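Local coordinates for protein neutral ceramidase (PDB 2ZWS) that hydrolyses the N-acyl linkage of ceramides to release sphingosine and a free fatty acid, and also catalyses the reverse synthesis, using a zinc ion, at residues A[146-151]-A[287-292]; A[298-303]-A[490-495]; A[547-552]-A[584-589]. All coordinates share one frame; numbering follows the deposited sequence. Where two conformers were deposited one is given.

Contact 1. Residues A[146-151]-A[287-292]; sequences LFYGSG and AQEEVL
Phe147 faces Glu290 across a short antiparallel pairing of strands 146-151 and 289-291, whose local axes approach to 4.3 Å with N-to-C directions 134° apart, a marked twist away from strict antiparallel. The motif is a short strand added to the side of a larger mixed beta sheet in the N-terminal domain, entered directly from helix 265-286 through Ala287, which leaves the helix with positive phi. Tyr148 N donates an almost straight bond of 2.8 Å to Glu289 O. The return bond from Glu289 N to Tyr148 O is weak, while Val291 N reaches Leu146 O at 2.8 Å.

Side chains alternate between the two faces of the sheet. Phe147 and Glu290 form a non-hydrogen-bonded pair, illustrating how an acidic residue can pack through its methylene groups. With Glu290 CG anti to the backbone N (chi1 -174°), the extended chain passes over one face of the Phe147 ring, CG lying 4.3 Å from the ring centroid in a CH-pi contact offset toward the rim. Ala287 CB also touches the ring, at Phe147 CD1. The carboxylate of Glu290 is paired with Arg145. On the reverse face, Val291 CG2 meets Tyr148 CB at 3.7 Å, and Val291 CB meets Leu146 CB; Leu403 and Ile400 of a neighbouring sheet cover this apolar side. Here His435 stacks on the Tyr148 ring and bonds Glu289 OE2. At the end of the pairing, a water accepts the N-H of Leu146 at 2.9 Å and lies 2.8 Å from Glu290 OE2.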
loop_
_atom_site.group_PDB
_atom_site.type_symbol
_atom_site.label_atom_id
_atom_site.label_comp_id
_atom_site.label_asym_id
_atom_site.label_seq_id
_atom_site.Cartn_x
_atom_site.Cartn_y
_atom_site.Cartn_z
ATOM N N LEU A 146 -4.607 -18.803 -16.197
ATOM C CA LEU A 146 -4.197 -18.443 -14.837
ATOM C C LEU A 146 -3.550 -19.648 -14.170
ATOM O O LEU A 146 -4.076 -20.770 -14.223
ATOM C CB LEU A 146 -5.409 -17.981 -14.023
ATOM C CG LEU A 146 -5.823 -16.487 -14.036
ATOM C CD1 LEU A 146 -5.710 -15.801 -15.361
ATOM C CD2 LEU A 146 -7.233 -16.299 -13.489
ATOM N N PHE A 147 -2.407 -19.413 -13.553
ATOM C CA PHE A 147 -1.781 -20.445 -12.730
ATOM C C PHE A 147 -1.580 -20.002 -11.296
ATOM O O PHE A 147 -1.381 -18.808 -11.028
ATOM C CB PHE A 147 -0.447 -20.902 -13.328
ATOM C CG PHE A 147 -0.597 -21.600 -14.635
ATOM C CD1 PHE A 147 -0.553 -22.982 -14.684
ATOM C CD2 PHE A 147 -0.825 -20.889 -15.803
ATOM C CE1 PHE A 147 -0.712 -23.649 -15.917
ATOM C CE2 PHE A 147 -1.006 -21.560 -17.043
ATOM C CZ PHE A 147 -0.958 -22.935 -17.073
ATOM N N TYR A 148 -1.622 -20.971 -10.404
ATOM C CA TYR A 148 -1.399 -20.737 -8.973
ATOM C C TYR A 148 -0.210 -21.584 -8.490
ATOM O O TYR A 148 -0.053 -22.739 -8.904
ATOM C CB TYR A 148 -2.653 -21.116 -8.178
ATOM C CG TYR A 148 -2.425 -21.059 -6.691
ATOM C CD1 TYR A 148 -1.941 -22.171 -6.022
ATOM C CD2 TYR A 148 -2.661 -19.891 -5.963
ATOM C CE1 TYR A 148 -1.698 -22.130 -4.676
ATOM C CE2 TYR A 148 -2.436 -19.855 -4.590
ATOM C CZ TYR A 148 -1.959 -20.976 -3.979
ATOM O OH TYR A 148 -1.712 -20.967 -2.625
ATOM N N GLY A 149 0.606 -21.030 -7.599
ATOM C CA GLY A 149 1.618 -21.836 -6.919
ATOM C C GLY A 149 1.921 -21.241 -5.569
ATOM O O GLY A 149 1.565 -20.095 -5.301
ATOM N N SER A 150 2.597 -22.025 -4.735
ATOM C CA SER A 150 3.034 -21.546 -3.440
ATOM C C SER A 150 4.403 -22.124 -3.085
ATOM O O SER A 150 4.859 -23.119 -3.699
ATOM C CB SER A 150 1.986 -21.871 -2.380
ATOM O OG SER A 150 1.954 -23.258 -2.099
ATOM N N GLY A 151 5.069 -21.465 -2.139
ATOM C CA GLY A 151 6.370 -21.924 -1.652
ATOM C C GLY A 151 6.718 -21.246 -0.354
ATOM O O GLY A 151 6.033 -20.320 0.073
ATOM N N ALA A 287 4.765 -22.818 -12.484
ATOM C CA ALA A 287 3.373 -22.902 -12.992
ATOM C C ALA A 287 2.663 -24.116 -12.384
ATOM O O ALA A 287 2.291 -25.084 -13.079
ATOM C CB ALA A 287 3.348 -22.956 -14.525
ATOM N N GLN A 288 2.514 -24.080 -11.071
ATOM C CA GLN A 288 2.287 -25.325 -10.319
ATOM C C GLN A 288 0.951 -25.988 -10.620
ATOM O O GLN A 288 0.873 -27.222 -10.800
ATOM C CB GLN A 288 2.457 -25.098 -8.813
ATOM C CG GLN A 288 3.880 -24.672 -8.413
ATOM C CD GLN A 288 4.050 -24.378 -6.932
ATOM O OE1 GLN A 288 5.112 -23.908 -6.498
ATOM N NE2 GLN A 288 3.005 -24.578 -6.170
ATOM N N GLU A 289 -0.096 -25.178 -10.685
ATOM C CA GLU A 289 -1.448 -25.693 -10.820
ATOM C C GLU A 289 -2.228 -24.728 -11.693
ATOM O O GLU A 289 -2.277 -23.545 -11.373
ATOM C CB GLU A 289 -2.060 -25.679 -9.428
ATOM C CG GLU A 289 -3.389 -26.315 -9.269
ATOM C CD GLU A 289 -3.825 -26.238 -7.829
ATOM O OE1 GLU A 289 -5.041 -26.212 -7.582
ATOM O OE2 GLU A 289 -2.934 -26.208 -6.944
ATOM N N GLU A 290 -2.850 -25.188 -12.775
ATOM C CA GLU A 290 -3.703 -24.274 -13.546
ATOM C C GLU A 290 -4.996 -23.985 -12.774
ATOM O O GLU A 290 -5.629 -24.908 -12.245
ATOM C CB GLU A 290 -4.026 -24.796 -14.950
ATOM C CG GLU A 290 -4.781 -23.767 -15.771
ATOM C CD GLU A 290 -4.860 -24.093 -17.238
ATOM O OE1 GLU A 290 -4.531 -25.243 -17.610
ATOM O OE2 GLU A 290 -5.288 -23.201 -18.003
ATOM N N VAL A 291 -5.372 -22.710 -12.724
ATOM C CA VAL A 291 -6.649 -22.282 -12.138
ATOM C C VAL A 291 -7.749 -22.471 -13.175
ATOM O O VAL A 291 -7.668 -21.966 -14.287
ATOM C CB VAL A 291 -6.553 -20.819 -11.678
ATOM C CG1 VAL A 291 -7.902 -20.306 -11.137
ATOM C CG2 VAL A 291 -5.460 -20.677 -10.624
ATOM N N LEU A 292 -8.766 -23.237 -12.802
ATOM C CA LEU A 292 -9.917 -23.503 -13.647
ATOM C C LEU A 292 -11.205 -23.437 -12.851
ATOM O O LEU A 292 -11.248 -23.830 -11.675
ATOM C CB LEU A 292 -9.807 -24.898 -14.283
ATOM C CG LEU A 292 -8.603 -25.103 -15.208
ATOM C CD1 LEU A 292 -8.459 -26.582 -15.568
ATOM C CD2 LEU A 292 -8.706 -24.225 -16.455
HETATM O O HOH W 1 -6.435 -21.001 -16.628
#

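Contact 2. Residues A[298-303]-A[490-495]; sequences RFRFVD and LPVETS. With PLM (palmitic acid), chain G.
Arg298 holds the carbonyl of Leu490 side-on, NE and NH2 both donating to Leu490 O at 3.0 and 2.9 Å. The oxygen lies in the guanidinium plane, and both nitrogens reach it from the same face of the carbonyl. A bend at chi2 (-68°) turns CD back, while CB, CG and CD of Arg298 lie beside Val492 CG1. The carboxyl group of a bound palmitic acid lies over the rim of one guanidinium face, its O2 3.1 Å from Arg298 NH2, and its chain runs past Pro491 CB and CG. Asp296 pairs with Arg298 NH1.

Arg300 is modelled with its guanidinium between Val302 CG2 and Glu493 CG, the Glu493 carboxylate stacked almost parallel to it. Arg300 NH1 comes within 3.0 Å of Glu493 CG, and chi1 is unstaggered (-129°) with further bends at chi2 and chi3; the exact position is strained and doubtful. Glu493 OE1 sits well out of plane, a salt bridge of charge alone. Val492 CG2 lies 3.5 Å from Phe299 O.

Ser495 OG, anti to its own carbonyl carbon (chi1 -85°), accepts Phe301 N at 2.9 Å. Phe301 places one ring face over Phe299 CZ and packs beside Gln68, an inferred substrate-binding residue. Together these contacts make a covered sheet edge: the outermost strand, 295-303, is lined by an irregular, nearly parallel segment following helix 471-488.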
loop_
_atom_site.group_PDB
_atom_site.type_symbol
_atom_site.label_atom_id
_atom_site.label_comp_id
_atom_site.label_asym_id
_atom_site.label_seq_id
_atom_site.Cartn_x
_atom_site.Cartn_y
_atom_site.Cartn_z
ATOM N N ARG A 298 -18.572 -12.436 -2.970
ATOM C CA ARG A 298 -19.558 -11.896 -2.022
ATOM C C ARG A 298 -18.926 -10.698 -1.324
ATOM O O ARG A 298 -17.696 -10.593 -1.237
ATOM C CB ARG A 298 -19.973 -12.931 -0.963
ATOM C CG ARG A 298 -20.772 -14.109 -1.490
ATOM C CD ARG A 298 -22.183 -13.739 -1.983
ATOM N NE ARG A 298 -22.937 -14.959 -2.261
ATOM C CZ ARG A 298 -22.764 -15.712 -3.352
ATOM N NH1 ARG A 298 -21.875 -15.370 -4.278
ATOM N NH2 ARG A 298 -23.469 -16.821 -3.513
ATOM N N PHE A 299 -19.789 -9.808 -0.845
ATOM C CA PHE A 299 -19.345 -8.610 -0.157
ATOM C C PHE A 299 -20.434 -8.179 0.807
ATOM O O PHE A 299 -21.625 -8.236 0.467
ATOM C CB PHE A 299 -19.120 -7.462 -1.151
ATOM C CG PHE A 299 -18.823 -6.143 -0.492
ATOM C CD1 PHE A 299 -17.507 -5.737 -0.309
ATOM C CD2 PHE A 299 -19.855 -5.311 -0.041
ATOM C CE1 PHE A 299 -17.212 -4.553 0.337
ATOM C CE2 PHE A 299 -19.561 -4.113 0.577
ATOM C CZ PHE A 299 -18.254 -3.732 0.770
ATOM N N ARG A 300 -20.014 -7.705 1.976
ATOM C CA ARG A 300 -20.928 -7.174 2.970
ATOM C C ARG A 300 -20.251 -6.081 3.778
ATOM O O ARG A 300 -19.158 -6.306 4.283
ATOM C CB ARG A 300 -21.290 -8.314 3.947
ATOM C CG ARG A 300 -22.728 -8.436 4.110
ATOM C CD ARG A 300 -23.119 -8.614 5.541
ATOM N NE ARG A 300 -22.559 -9.760 6.242
ATOM C CZ ARG A 300 -22.810 -9.986 7.531
ATOM N NH1 ARG A 300 -23.596 -9.146 8.183
ATOM N NH2 ARG A 300 -22.303 -11.047 8.165
ATOM N N PHE A 301 -20.900 -4.919 3.923
ATOM C CA PHE A 301 -20.570 -4.028 5.039
ATOM C C PHE A 301 -21.213 -4.554 6.320
ATOM O O PHE A 301 -22.424 -4.803 6.358
ATOM C CB PHE A 301 -21.028 -2.597 4.794
ATOM C CG PHE A 301 -20.131 -1.807 3.868
ATOM C CD1 PHE A 301 -18.797 -1.555 4.206
ATOM C CD2 PHE A 301 -20.633 -1.248 2.690
ATOM C CE1 PHE A 301 -17.974 -0.785 3.385
ATOM C CE2 PHE A 301 -19.800 -0.484 1.822
ATOM C CZ PHE A 301 -18.479 -0.270 2.163
ATOM N N VAL A 302 -20.400 -4.706 7.356
ATOM C CA VAL A 302 -20.861 -5.253 8.653
ATOM C C VAL A 302 -20.756 -4.204 9.746
ATOM O O VAL A 302 -19.692 -3.626 9.950
ATOM C CB VAL A 302 -20.029 -6.493 9.067
ATOM C CG1 VAL A 302 -20.581 -7.118 10.334
ATOM C CG2 VAL A 302 -20.024 -7.518 7.938
ATOM N N ASP A 303 -21.862 -3.957 10.444
ATOM C CA ASP A 303 -21.803 -3.084 11.604
ATOM C C ASP A 303 -21.189 -3.845 12.807
ATOM O O ASP A 303 -21.761 -4.846 13.310
ATOM C CB ASP A 303 -23.194 -2.551 11.938
ATOM C CG ASP A 303 -23.170 -1.475 13.031
ATOM O OD1 ASP A 303 -22.097 -1.199 13.622
ATOM O OD2 ASP A 303 -24.248 -0.868 13.262
ATOM N N LEU A 490 -26.742 -18.505 -2.801
ATOM C CA LEU A 490 -27.295 -17.774 -1.661
ATOM C C LEU A 490 -26.518 -16.513 -1.309
ATOM O O LEU A 490 -25.278 -16.505 -1.242
ATOM C CB LEU A 490 -27.329 -18.642 -0.388
ATOM C CG LEU A 490 -28.441 -19.675 -0.186
ATOM C CD1 LEU A 490 -28.623 -20.008 1.305
ATOM C CD2 LEU A 490 -29.753 -19.177 -0.810
ATOM N N PRO A 491 -27.264 -15.449 -1.025
ATOM C CA PRO A 491 -26.754 -14.119 -0.699
ATOM C C PRO A 491 -26.214 -14.070 0.712
ATOM O O PRO A 491 -26.568 -14.907 1.544
ATOM C CB PRO A 491 -27.990 -13.226 -0.783
ATOM C CG PRO A 491 -29.129 -14.080 -1.051
ATOM C CD PRO A 491 -28.745 -15.489 -1.062
ATOM N N VAL A 492 -25.340 -13.104 0.983
ATOM C CA VAL A 492 -24.961 -12.834 2.358
ATOM C C VAL A 492 -25.998 -11.854 2.909
ATOM O O VAL A 492 -26.833 -11.356 2.154
ATOM C CB VAL A 492 -23.512 -12.297 2.470
ATOM C CG1 VAL A 492 -22.524 -13.419 2.136
ATOM C CG2 VAL A 492 -23.315 -11.113 1.550
ATOM N N GLU A 493 -25.940 -11.563 4.202
ATOM C CA GLU A 493 -26.929 -10.643 4.779
ATOM C C GLU A 493 -26.771 -9.221 4.244
ATOM O O GLU A 493 -25.684 -8.828 3.804
ATOM C CB GLU A 493 -26.993 -10.717 6.315
ATOM C CG GLU A 493 -25.709 -10.969 7.094
ATOM C CD GLU A 493 -25.169 -12.396 7.026
ATOM O OE1 GLU A 493 -25.153 -13.085 8.086
ATOM O OE2 GLU A 493 -24.714 -12.822 5.934
ATOM N N THR A 494 -27.869 -8.463 4.231
ATOM C CA THR A 494 -27.856 -7.131 3.625
ATOM C C THR A 494 -26.790 -6.264 4.276
ATOM O O THR A 494 -26.587 -6.319 5.482
ATOM C CB THR A 494 -29.215 -6.423 3.743
ATOM O OG1 THR A 494 -29.631 -6.449 5.110
ATOM C CG2 THR A 494 -30.262 -7.121 2.880
ATOM N N SER A 495 -26.091 -5.480 3.456
ATOM C CA SER A 495 -25.048 -4.588 3.971
ATOM C C SER A 495 -25.632 -3.500 4.855
ATOM O O SER A 495 -26.714 -2.992 4.604
ATOM C CB SER A 495 -24.337 -3.890 2.825
ATOM O OG SER A 495 -23.307 -4.686 2.306
HETATM C C1 PLM G . -26.122 -14.880 -5.410
HETATM O O1 PLM G . -25.584 -14.491 -6.478
HETATM O O2 PLM G . -26.023 -16.086 -5.079
HETATM C C2 PLM G . -26.883 -13.913 -4.536
HETATM C C3 PLM G . -26.015 -12.687 -4.264
HETATM C C4 PLM G . -26.813 -11.619 -3.529
HETATM C C5 PLM G . -27.775 -10.825 -4.411
HETATM C C6 PLM G . -28.252 -9.602 -3.635
HETATM C C7 PLM G . -29.601 -9.852 -2.971
HETATM C C8 PLM G . -29.485 -10.024 -1.463
HETATM C C9 PLM G . -30.865 -10.051 -0.810
HETATM C CA PLM G . -31.060 -11.278 0.073
HETATM C CB PLM G . -30.721 -10.974 1.530
HETATM C CC PLM G . -29.845 -12.080 2.106
HETATM C CD PLM G . -30.484 -12.719 3.334
HETATM C CE PLM G . -29.875 -14.081 3.650
HETATM C CF PLM G . -28.692 -13.967 4.608
HETATM C CG PLM G . -29.142 -13.899 6.063
HETATM O O HOH W 2 -24.446 -7.553 1.259
#

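Contact 3. Residues A[547-552]-A[584-589]; sequences GHPKND and TQYRWE. With MG (magnesium ion), chain C.
His548 and Trp588 both set CG anti to the backbone N, at chi1 -153° and -177°, one from a loop and the other from a strand. The two side chains cross at about a right angle; their rings are oblique, the imidazole centroid lying 4.3 Å from that of the indole six-membered ring, with His548 CD2 3.6 Å from Trp588 CZ2.

Pro549 comes over the same indole face. Its CD stands 3.4 Å from the centroid of the Trp588 five-membered ring, 14° off the normal, in a CH-pi contact over the ring face. Pro549 CG also touches Tyr586 OH at 3.5 Å, and the Tyr586 ring stacks on Phe559. The histidine is fixed through both nitrogens: Lys550 N donates to His548 ND1 at 3.0 Å, nearly in the imidazole plane, and NE2 is hydrogen-bonded to Glu20 OE1.

Strand 584-591 belongs to the C-terminal beta-sandwich domain, yet it pairs with strand 32-36 from the N-terminal part of the chain. At its start Thr584 binds magnesium through both its backbone O, at 2.3 Å, and OG1, at 2.5 Å. The backbone O of His37 and of Asp581 and a water also bind, and Asp579 belongs to the same site; the ion therefore has ligands from both parts of the chain, next to where these strands pair.

Proline and tryptophan thus meet by dispersion and CH-pi attraction. Because ND1 of His548 accepts an N-H, it is probably unprotonated; NE2 would then carry the proton and donate to Glu20 OE1, whose carboxylate would favour that neutral tautomer.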
loop_
_atom_site.group_PDB
_atom_site.type_symbol
_atom_site.label_atom_id
_atom_site.label_comp_id
_atom_site.label_asym_id
_atom_site.label_seq_id
_atom_site.Cartn_x
_atom_site.Cartn_y
_atom_site.Cartn_z
ATOM N N GLY A 547 9.884 25.400 -7.437
ATOM C CA GLY A 547 8.695 25.774 -6.672
ATOM C C GLY A 547 8.157 24.541 -5.942
ATOM O O GLY A 547 8.573 23.399 -6.190
ATOM N N HIS A 548 7.222 24.780 -5.039
ATOM C CA HIS A 548 6.699 23.747 -4.149
ATOM C C HIS A 548 5.980 22.590 -4.881
ATOM O O HIS A 548 5.062 22.834 -5.649
ATOM C CB HIS A 548 5.711 24.397 -3.197
ATOM C CG HIS A 548 5.584 23.683 -1.893
ATOM N ND1 HIS A 548 5.208 22.357 -1.795
ATOM C CD2 HIS A 548 5.810 24.103 -0.625
ATOM C CE1 HIS A 548 5.189 22.004 -0.522
ATOM N NE2 HIS A 548 5.556 23.044 0.209
ATOM N N PRO A 549 6.386 21.324 -4.630
ATOM C CA PRO A 549 5.702 20.199 -5.299
ATOM C C PRO A 549 4.222 20.045 -4.908
ATOM O O PRO A 549 3.494 19.343 -5.619
ATOM C CB PRO A 549 6.531 18.962 -4.868
ATOM C CG PRO A 549 7.250 19.362 -3.701
ATOM C CD PRO A 549 7.492 20.851 -3.774
ATOM N N LYS A 550 3.770 20.675 -3.805
ATOM C CA LYS A 550 2.310 20.667 -3.499
ATOM C C LYS A 550 1.505 21.354 -4.596
ATOM O O LYS A 550 0.297 21.116 -4.723
ATOM C CB LYS A 550 1.959 21.350 -2.169
ATOM C CG LYS A 550 2.093 20.483 -0.949
ATOM C CD LYS A 550 1.785 21.281 0.346
ATOM C CE LYS A 550 1.796 20.329 1.512
ATOM N NZ LYS A 550 1.508 21.016 2.791
ATOM N N ASN A 551 2.161 22.199 -5.384
ATOM C CA ASN A 551 1.450 22.918 -6.459
ATOM C C ASN A 551 0.915 21.992 -7.559
ATOM O O ASN A 551 -0.119 22.279 -8.147
ATOM C CB ASN A 551 2.352 23.957 -7.116
ATOM C CG ASN A 551 2.665 25.127 -6.215
ATOM O OD1 ASN A 551 1.820 25.598 -5.420
ATOM N ND2 ASN A 551 3.893 25.601 -6.311
ATOM N N ASP A 552 1.622 20.892 -7.829
ATOM C CA ASP A 552 1.224 19.936 -8.866
ATOM C C ASP A 552 1.939 18.612 -8.568
ATOM O O ASP A 552 3.159 18.577 -8.471
ATOM C CB ASP A 552 1.577 20.464 -10.259
ATOM C CG ASP A 552 0.892 19.696 -11.380
ATOM O OD1 ASP A 552 0.945 18.444 -11.404
ATOM O OD2 ASP A 552 0.269 20.357 -12.249
ATOM N N THR A 584 17.343 7.032 -9.194
ATOM C CA THR A 584 17.196 8.506 -9.084
ATOM C C THR A 584 16.520 8.915 -7.776
ATOM O O THR A 584 15.726 8.153 -7.212
ATOM C CB THR A 584 16.392 9.127 -10.259
ATOM O OG1 THR A 584 15.050 8.615 -10.231
ATOM C CG2 THR A 584 17.026 8.776 -11.568
ATOM N N GLN A 585 16.869 10.116 -7.294
ATOM C CA GLN A 585 16.152 10.729 -6.186
ATOM C C GLN A 585 15.862 12.177 -6.502
ATOM O O GLN A 585 16.638 12.830 -7.188
ATOM C CB GLN A 585 16.964 10.623 -4.895
ATOM C CG GLN A 585 17.256 9.154 -4.505
ATOM C CD GLN A 585 17.994 8.961 -3.167
ATOM O OE1 GLN A 585 18.306 7.829 -2.796
ATOM N NE2 GLN A 585 18.282 10.024 -2.466
ATOM N N TYR A 586 14.734 12.648 -5.973
ATOM C CA TYR A 586 14.294 14.040 -6.049
ATOM C C TYR A 586 14.062 14.514 -4.631
ATOM O O TYR A 586 13.322 13.878 -3.882
ATOM C CB TYR A 586 12.987 14.145 -6.858
ATOM C CG TYR A 586 12.186 15.410 -6.593
ATOM C CD1 TYR A 586 12.567 16.636 -7.163
ATOM C CD2 TYR A 586 11.038 15.385 -5.773
ATOM C CE1 TYR A 586 11.830 17.796 -6.935
ATOM C CE2 TYR A 586 10.307 16.561 -5.507
ATOM C CZ TYR A 586 10.702 17.755 -6.115
ATOM O OH TYR A 586 9.969 18.895 -5.841
ATOM N N ARG A 587 14.764 15.577 -4.246
ATOM C CA ARG A 587 14.609 16.147 -2.903
ATOM C C ARG A 587 14.264 17.616 -3.016
ATOM O O ARG A 587 14.892 18.338 -3.783
ATOM C CB ARG A 587 15.885 15.997 -2.070
ATOM C CG ARG A 587 15.653 16.346 -0.589
ATOM C CD ARG A 587 16.864 16.142 0.331
ATOM N NE ARG A 587 17.343 14.760 0.307
ATOM C CZ ARG A 587 16.872 13.755 1.051
ATOM N NH1 ARG A 587 15.891 13.937 1.939
ATOM N NH2 ARG A 587 17.400 12.550 0.899
ATOM N N TRP A 588 13.261 18.025 -2.258
ATOM C CA TRP A 588 12.815 19.414 -2.189
ATOM C C TRP A 588 13.139 19.997 -0.825
ATOM O O TRP A 588 12.900 19.346 0.195
ATOM C CB TRP A 588 11.293 19.478 -2.322
ATOM C CG TRP A 588 10.779 20.890 -2.337
ATOM C CD1 TRP A 588 10.701 21.718 -3.427
ATOM C CD2 TRP A 588 10.282 21.635 -1.220
ATOM N NE1 TRP A 588 10.166 22.938 -3.059
ATOM C CE2 TRP A 588 9.926 22.925 -1.707
ATOM C CE3 TRP A 588 10.119 21.351 0.141
ATOM C CZ2 TRP A 588 9.383 23.917 -0.875
ATOM C CZ3 TRP A 588 9.577 22.337 0.974
ATOM C CH2 TRP A 588 9.243 23.619 0.453
ATOM N N GLU A 589 13.634 21.241 -0.795
ATOM C CA GLU A 589 13.787 21.911 0.488
ATOM C C GLU A 589 13.560 23.397 0.386
ATOM O O GLU A 589 13.871 24.036 -0.617
ATOM C CB GLU A 589 15.119 21.595 1.166
ATOM C CG GLU A 589 16.300 22.350 0.676
ATOM C CD GLU A 589 17.567 21.977 1.425
ATOM O OE1 GLU A 589 18.176 22.878 2.033
ATOM O OE2 GLU A 589 17.950 20.785 1.400
HETATM MG MG MG C . 13.718 7.820 -8.290
HETATM O O HOH W 3 13.094 10.237 -7.836
#

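Overall arrangement
From the N terminus, the chain first closes the long loop of contact 1, where 287-292 returns to pair with 146-151. Strand 295-303 follows almost at once, opening contact 2, which closes only when the segment after helix 471-488 arrives at 490-495. Contact 3 closes the shortest loop, from 547-552 to 584-589. The three loops run in series; none nests in or crosses another. Contact 1 extends the large mixed sheet of the N-terminal domain, contact 2 covers the edge of a second sheet there, and contact 3 lies in the C-terminal sandwich, across the chain's centre from both. Contacts 1 and 2 have centres about 29 Å apart.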